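Metal transporter CNNM3 (Homo sapiens, PDB 6DFD) probably takes part in magnesium efflux across the membrane, its cyclic nucleotide-binding homology domain mediating dimerization. Local coordinates at residues A[77-89]-A[185-198]. The protein carries 6 engineered substitutions. Residues are numbered along the deposited sequence; the frame is centred on the assembly and turned at random.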
loop_
_atom_site.group_PDB
_atom_site.type_symbol
_atom_site.label_atom_id
_atom_site.label_comp_id
_atom_site.label_asym_id
_atom_site.label_seq_id
_atom_site.Cartn_x
_atom_site.Cartn_y
_atom_site.Cartn_z
ATOM N N LEU A 77 1.891 -6.103 -25.816
ATOM C CA LEU A 77 2.865 -6.473 -24.792
ATOM C C LEU A 77 2.216 -7.304 -23.696
ATOM O O LEU A 77 2.765 -8.323 -23.259
ATOM C CB LEU A 77 3.502 -5.217 -24.198
ATOM C CG LEU A 77 4.371 -5.408 -22.949
ATOM C CD1 LEU A 77 5.594 -6.246 -23.279
ATOM C CD2 LEU A 77 4.790 -4.060 -22.378
ATOM N N LEU A 78 1.048 -6.868 -23.223
ATOM C CA LEU A 78 0.373 -7.567 -22.135
ATOM C C LEU A 78 -0.047 -8.973 -22.526
ATOM O O LEU A 78 -0.320 -9.794 -21.644
ATOM C CB LEU A 78 -0.847 -6.762 -21.698
ATOM C CG LEU A 78 -0.559 -5.411 -21.052
ATOM C CD1 LEU A 78 -1.865 -4.710 -20.788
ATOM C CD2 LEU A 78 0.220 -5.546 -19.766
ATOM N N LYS A 79 -0.117 -9.265 -23.817
ATOM C CA LYS A 79 -0.485 -10.586 -24.294
ATOM C C LYS A 79 0.702 -11.533 -24.388
ATOM O O LYS A 79 0.503 -12.727 -24.642
ATOM C CB LYS A 79 -1.145 -10.486 -25.675
ATOM C CG LYS A 79 -2.553 -9.904 -25.680
ATOM C CD LYS A 79 -3.116 -9.926 -27.092
ATOM C CE LYS A 79 -4.537 -9.393 -27.161
ATOM N NZ LYS A 79 -4.893 -9.071 -28.572
ATOM N N HIS A 80 1.924 -11.045 -24.203
ATOM C CA HIS A 80 3.076 -11.920 -24.352
ATOM C C HIS A 80 3.150 -12.910 -23.190
ATOM O O HIS A 80 2.904 -12.539 -22.035
ATOM C CB HIS A 80 4.370 -11.116 -24.432
ATOM C CG HIS A 80 5.541 -11.927 -24.888
ATOM N ND1 HIS A 80 6.142 -12.874 -24.089
ATOM C CD2 HIS A 80 6.207 -11.951 -26.066
ATOM C CE1 HIS A 80 7.137 -13.440 -24.750
ATOM N NE2 HIS A 80 7.198 -12.898 -25.952
ATOM N N PRO A 81 3.495 -14.178 -23.457
ATOM C CA PRO A 81 3.525 -15.165 -22.363
ATOM C C PRO A 81 4.406 -14.773 -21.188
ATOM O O PRO A 81 4.015 -15.014 -20.038
ATOM C CB PRO A 81 4.041 -16.433 -23.059
ATOM C CG PRO A 81 3.627 -16.279 -24.473
ATOM C CD PRO A 81 3.709 -14.814 -24.772
ATOM N N SER A 82 5.590 -14.199 -21.430
ATOM C CA SER A 82 6.505 -13.899 -20.330
ATOM C C SER A 82 5.977 -12.797 -19.416
ATOM O O SER A 82 6.426 -12.690 -18.268
ATOM C CB SER A 82 7.880 -13.508 -20.874
ATOM O OG SER A 82 7.825 -12.269 -21.554
ATOM N N VAL A 83 5.024 -11.992 -19.891
ATOM C CA VAL A 83 4.463 -10.915 -19.080
ATOM C C VAL A 83 3.382 -11.431 -18.148
ATOM O O VAL A 83 3.076 -10.794 -17.129
ATOM C CB VAL A 83 3.937 -9.815 -20.022
ATOM C CG1 VAL A 83 3.137 -8.752 -19.274
ATOM C CG2 VAL A 83 5.103 -9.195 -20.771
ATOM N N ASN A 84 2.813 -12.583 -18.457
ATOM C CA ASN A 84 1.748 -13.174 -17.666
ATOM C C ASN A 84 2.383 -14.191 -16.737
ATOM O O ASN A 84 2.861 -15.234 -17.190
ATOM C CB ASN A 84 0.705 -13.807 -18.575
ATOM C CG ASN A 84 -0.138 -12.765 -19.265
ATOM O OD1 ASN A 84 -1.151 -12.328 -18.722
ATOM N ND2 ASN A 84 0.297 -12.327 -20.452
ATOM N N GLN A 85 2.392 -13.884 -15.442
ATOM C CA GLN A 85 3.106 -14.708 -14.479
ATOM C C GLN A 85 2.184 -15.026 -13.315
ATOM O O GLN A 85 1.125 -14.430 -13.148
ATOM C CB GLN A 85 4.376 -14.014 -13.970
ATOM C CG GLN A 85 5.371 -13.608 -15.063
ATOM C CD GLN A 85 6.297 -14.727 -15.491
ATOM O OE1 GLN A 85 6.169 -15.871 -15.048
ATOM N NE2 GLN A 85 7.252 -14.399 -16.356
ATOM N N GLU A 86 2.598 -15.984 -12.502
ATOM C CA GLU A 86 1.837 -16.348 -11.324
ATOM C C GLU A 86 2.780 -16.481 -10.145
ATOM O O GLU A 86 3.994 -16.646 -10.299
ATOM C CB GLU A 86 1.078 -17.665 -11.530
ATOM C CG GLU A 86 1.995 -18.862 -11.759
ATOM C CD GLU A 86 1.257 -20.191 -11.736
ATOM O OE1 GLU A 86 0.102 -20.226 -11.258
ATOM O OE2 GLU A 86 1.833 -21.196 -12.198
ATOM N N VAL A 87 2.195 -16.423 -8.959
ATOM C CA VAL A 87 2.840 -16.896 -7.749
ATOM C C VAL A 87 1.955 -18.007 -7.223
ATOM O O VAL A 87 0.753 -17.797 -7.006
ATOM C CB VAL A 87 3.028 -15.777 -6.712
ATOM C CG1 VAL A 87 3.500 -16.346 -5.375
ATOM C CG2 VAL A 87 4.034 -14.757 -7.224
ATOM N N ARG A 88 2.530 -19.193 -7.083
ATOM C CA ARG A 88 1.862 -20.315 -6.444
ATOM C C ARG A 88 2.128 -20.198 -4.953
ATOM O O ARG A 88 3.275 -20.308 -4.507
ATOM C CB ARG A 88 2.382 -21.633 -7.001
ATOM C CG ARG A 88 2.194 -21.756 -8.489
ATOM C CD ARG A 88 2.225 -23.208 -8.896
ATOM N NE ARG A 88 1.132 -23.948 -8.270
ATOM C CZ ARG A 88 1.040 -25.272 -8.255
ATOM N NH1 ARG A 88 1.981 -26.010 -8.832
ATOM N NH2 ARG A 88 0.009 -25.856 -7.658
ATOM N N PHE A 89 1.079 -19.945 -4.185
ATOM C CA PHE A 89 1.253 -19.655 -2.777
ATOM C C PHE A 89 1.361 -20.956 -1.988
ATOM O O PHE A 89 0.505 -21.839 -2.102
ATOM C CB PHE A 89 0.092 -18.803 -2.270
ATOM C CG PHE A 89 0.260 -18.354 -0.864
ATOM C CD1 PHE A 89 1.165 -17.362 -0.554
ATOM C CD2 PHE A 89 -0.466 -18.937 0.156
ATOM C CE1 PHE A 89 1.337 -16.952 0.751
ATOM C CE2 PHE A 89 -0.294 -18.528 1.460
ATOM C CZ PHE A 89 0.606 -17.533 1.756
ATOM N N ALA A 185 3.336 -12.060 -1.331
ATOM C CA ALA A 185 2.067 -12.718 -1.602
ATOM C C ALA A 185 1.439 -13.231 -0.315
ATOM O O ALA A 185 2.124 -13.798 0.543
ATOM C CB ALA A 185 2.272 -13.887 -2.556
ATOM N N LEU A 186 0.124 -13.040 -0.205
ATOM C CA LEU A 186 -0.695 -13.651 0.829
ATOM C C LEU A 186 -1.625 -14.717 0.271
ATOM O O LEU A 186 -2.373 -15.337 1.036
ATOM C CB LEU A 186 -1.522 -12.575 1.547
ATOM C CG LEU A 186 -0.750 -11.416 2.162
ATOM C CD1 LEU A 186 -1.752 -10.423 2.762
ATOM C CD2 LEU A 186 0.241 -11.904 3.217
ATOM N N SER A 187 -1.580 -14.958 -1.035
ATOM C CA SER A 187 -2.463 -15.881 -1.732
ATOM C C SER A 187 -1.802 -16.197 -3.062
ATOM O O SER A 187 -0.819 -15.558 -3.440
ATOM C CB SER A 187 -3.849 -15.275 -1.962
ATOM O OG SER A 187 -3.783 -14.233 -2.942
ATOM N N ASP A 188 -2.352 -17.172 -3.786
ATOM C CA ASP A 188 -1.956 -17.317 -5.181
ATOM C C ASP A 188 -2.133 -15.976 -5.873
ATOM O O ASP A 188 -3.119 -15.275 -5.638
ATOM C CB ASP A 188 -2.799 -18.357 -5.908
ATOM C CG ASP A 188 -2.546 -19.772 -5.432
ATOM O OD1 ASP A 188 -1.500 -20.046 -4.804
ATOM O OD2 ASP A 188 -3.414 -20.611 -5.729
ATOM N N LEU A 189 -1.175 -15.614 -6.722
ATOM C CA LEU A 189 -1.253 -14.366 -7.469
ATOM C C LEU A 189 -1.270 -14.649 -8.961
ATOM O O LEU A 189 -0.540 -15.519 -9.443
ATOM C CB LEU A 189 -0.069 -13.428 -7.184
ATOM C CG LEU A 189 0.243 -13.057 -5.735
ATOM C CD1 LEU A 189 1.424 -12.101 -5.702
ATOM C CD2 LEU A 189 -0.971 -12.445 -5.055
ATOM N N GLN A 190 -2.085 -13.882 -9.688
ATOM C CA GLN A 190 -1.965 -13.770 -11.135
ATOM C C GLN A 190 -1.534 -12.346 -11.443
ATOM O O GLN A 190 -2.190 -11.391 -11.004
ATOM C CB GLN A 190 -3.277 -14.110 -11.845
ATOM C CG GLN A 190 -3.127 -14.295 -13.352
ATOM C CD GLN A 190 -2.275 -15.504 -13.719
ATOM O OE1 GLN A 190 -2.355 -16.555 -13.082
ATOM N NE2 GLN A 190 -1.448 -15.353 -14.748
ATOM N N LEU A 191 -0.444 -12.221 -12.208
ATOM C CA LEU A 191 0.339 -10.998 -12.314
ATOM C C LEU A 191 0.608 -10.627 -13.763
ATOM O O LEU A 191 0.796 -11.494 -14.624
ATOM C CB LEU A 191 1.718 -11.152 -11.635
ATOM C CG LEU A 191 1.774 -11.518 -10.156
ATOM C CD1 LEU A 191 3.214 -11.596 -9.728
ATOM C CD2 LEU A 191 1.018 -10.512 -9.315
ATOM N N ILE A 192 0.679 -9.317 -13.993
ATOM C CA ILE A 192 1.348 -8.721 -15.147
ATOM C C ILE A 192 2.731 -8.283 -14.683
ATOM O O ILE A 192 2.849 -7.532 -13.709
ATOM C CB ILE A 192 0.544 -7.526 -15.693
ATOM C CG1 ILE A 192 -0.790 -8.006 -16.270
ATOM C CG2 ILE A 192 1.348 -6.733 -16.729
ATOM C CD1 ILE A 192 -0.655 -8.995 -17.447
ATOM N N LYS A 193 3.776 -8.758 -15.358
ATOM C CA LYS A 193 5.155 -8.405 -15.038
ATOM C C LYS A 193 5.831 -7.842 -16.277
ATOM O O LYS A 193 5.985 -8.550 -17.280
ATOM C CB LYS A 193 5.939 -9.615 -14.541
ATOM C CG LYS A 193 7.351 -9.291 -14.088
ATOM C CD LYS A 193 8.171 -10.565 -13.880
ATOM C CE LYS A 193 9.339 -10.344 -12.929
ATOM N NZ LYS A 193 10.097 -11.606 -12.649
ATOM N N VAL A 194 6.273 -6.591 -16.194
ATOM C CA VAL A 194 6.931 -5.919 -17.311
ATOM C C VAL A 194 8.323 -5.513 -16.861
ATOM O O VAL A 194 8.469 -4.722 -15.920
ATOM C CB VAL A 194 6.135 -4.703 -17.798
ATOM C CG1 VAL A 194 6.895 -3.986 -18.922
ATOM C CG2 VAL A 194 4.776 -5.149 -18.267
ATOM N N THR A 195 9.339 -6.058 -17.522
ATOM C CA THR A 195 10.703 -5.688 -17.206
ATOM C C THR A 195 11.076 -4.390 -17.908
ATOM O O THR A 195 10.427 -3.951 -18.863
ATOM C CB THR A 195 11.694 -6.785 -17.613
ATOM O OG1 THR A 195 11.764 -6.868 -19.041
ATOM C CG2 THR A 195 11.279 -8.143 -17.044
ATOM N N ARG A 196 12.148 -3.779 -17.419
ATOM C CA ARG A 196 12.636 -2.555 -18.036
ATOM C C ARG A 196 12.973 -2.782 -19.503
ATOM O O ARG A 196 12.661 -1.944 -20.354
ATOM C CB ARG A 196 13.854 -2.046 -17.269
ATOM C CG ARG A 196 14.448 -0.762 -17.825
ATOM C CD ARG A 196 15.442 -0.141 -16.854
ATOM N NE ARG A 196 16.327 -1.138 -16.254
ATOM C CZ ARG A 196 17.323 -0.857 -15.419
ATOM N NH1 ARG A 196 17.580 0.400 -15.077
ATOM N NH2 ARG A 196 18.070 -1.837 -14.926
ATOM N N LEU A 197 13.606 -3.915 -19.824
ATOM C CA LEU A 197 13.957 -4.180 -21.215
ATOM C C LEU A 197 12.709 -4.374 -22.064
ATOM O O LEU A 197 12.649 -3.905 -23.201
ATOM C CB LEU A 197 14.866 -5.406 -21.315
ATOM C CG LEU A 197 16.329 -5.215 -20.907
ATOM C CD1 LEU A 197 17.089 -6.531 -21.031
ATOM C CD2 LEU A 197 17.005 -4.138 -21.748
ATOM N N GLN A 198 11.698 -5.058 -21.530
ATOM C CA GLN A 198 10.458 -5.218 -22.285
ATOM C C GLN A 198 9.772 -3.876 -22.492
ATOM O O GLN A 198 9.240 -3.594 -23.572
ATOM C CB GLN A 198 9.524 -6.179 -21.565
ATOM C CG GLN A 198 10.004 -7.612 -21.516
ATOM C CD GLN A 198 9.154 -8.456 -20.581
ATOM O OE1 GLN A 198 8.688 -7.979 -19.549
ATOM N NE2 GLN A 198 8.936 -9.710 -20.950
HETATM O O HOH W 1 -1.203 -13.114 -15.856
HETATM O O HOH W 2 0.454 -17.499 -16.246
HETATM O O HOH W 3 -0.956 -22.585 -4.499
#
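One face of the Phe-89 ring lies on the backbone of the turn before strand 189-195, with Leu-186 C and Ser-187 N each 3.7 Å above the ring plane and offset toward its rim; His-99 also stacks with the ring. The His-80 ring takes Ser-82 N in plane at its ND1 edge, with Pro-81 CD over one face. In Phe-89, CG stands anti to the backbone N (chi1 -175°), which swings the ring back over that turn and brings CE1 to 3.3 Å from Ala-185 O, a buried carbonyl with no polar partner. The residue is also gripped by its main chain: Phe-89 N donates to Asp-188 OD1 at 2.7 Å, nearly along the carboxylate C-O axis, and a water ties the same OD1 to Phe-89 O. With an alanine here, the Leu-186–Ser-187 peptide would probably lose its aromatic cover and a gap would open beside Ala-185.

From there strands 84-87 and 189-195 run antiparallel, joined by a ladder of backbone hydrogen bonds that ends with Lys-193 N donating to Val-83 O. Val-87 lies alongside Leu-189, pointing the same way, and sends CG2 to Leu-191 CD1; all three side chains also pack on Leu-101 of the other sheet. On the reverse face a water donates to both Asn-84 OD1 and Leu-191 O. The ND2 of Asn-84 is held by two carbonyls, Leu-78 O and His-80 O, fixing the amide against the chain that leads from helix 71-78 into the strand. Next to it Leu-78 CD2 presses tightly on Ile-192 CG2 at 3.5 Å. Beyond the strand, Thr-195 and Gln-198 form a capping box. An outermost strand paired antiparallel with the strand leading into helix 196-207 fits the beta-barrel of a cyclic nucleotide-binding homology domain.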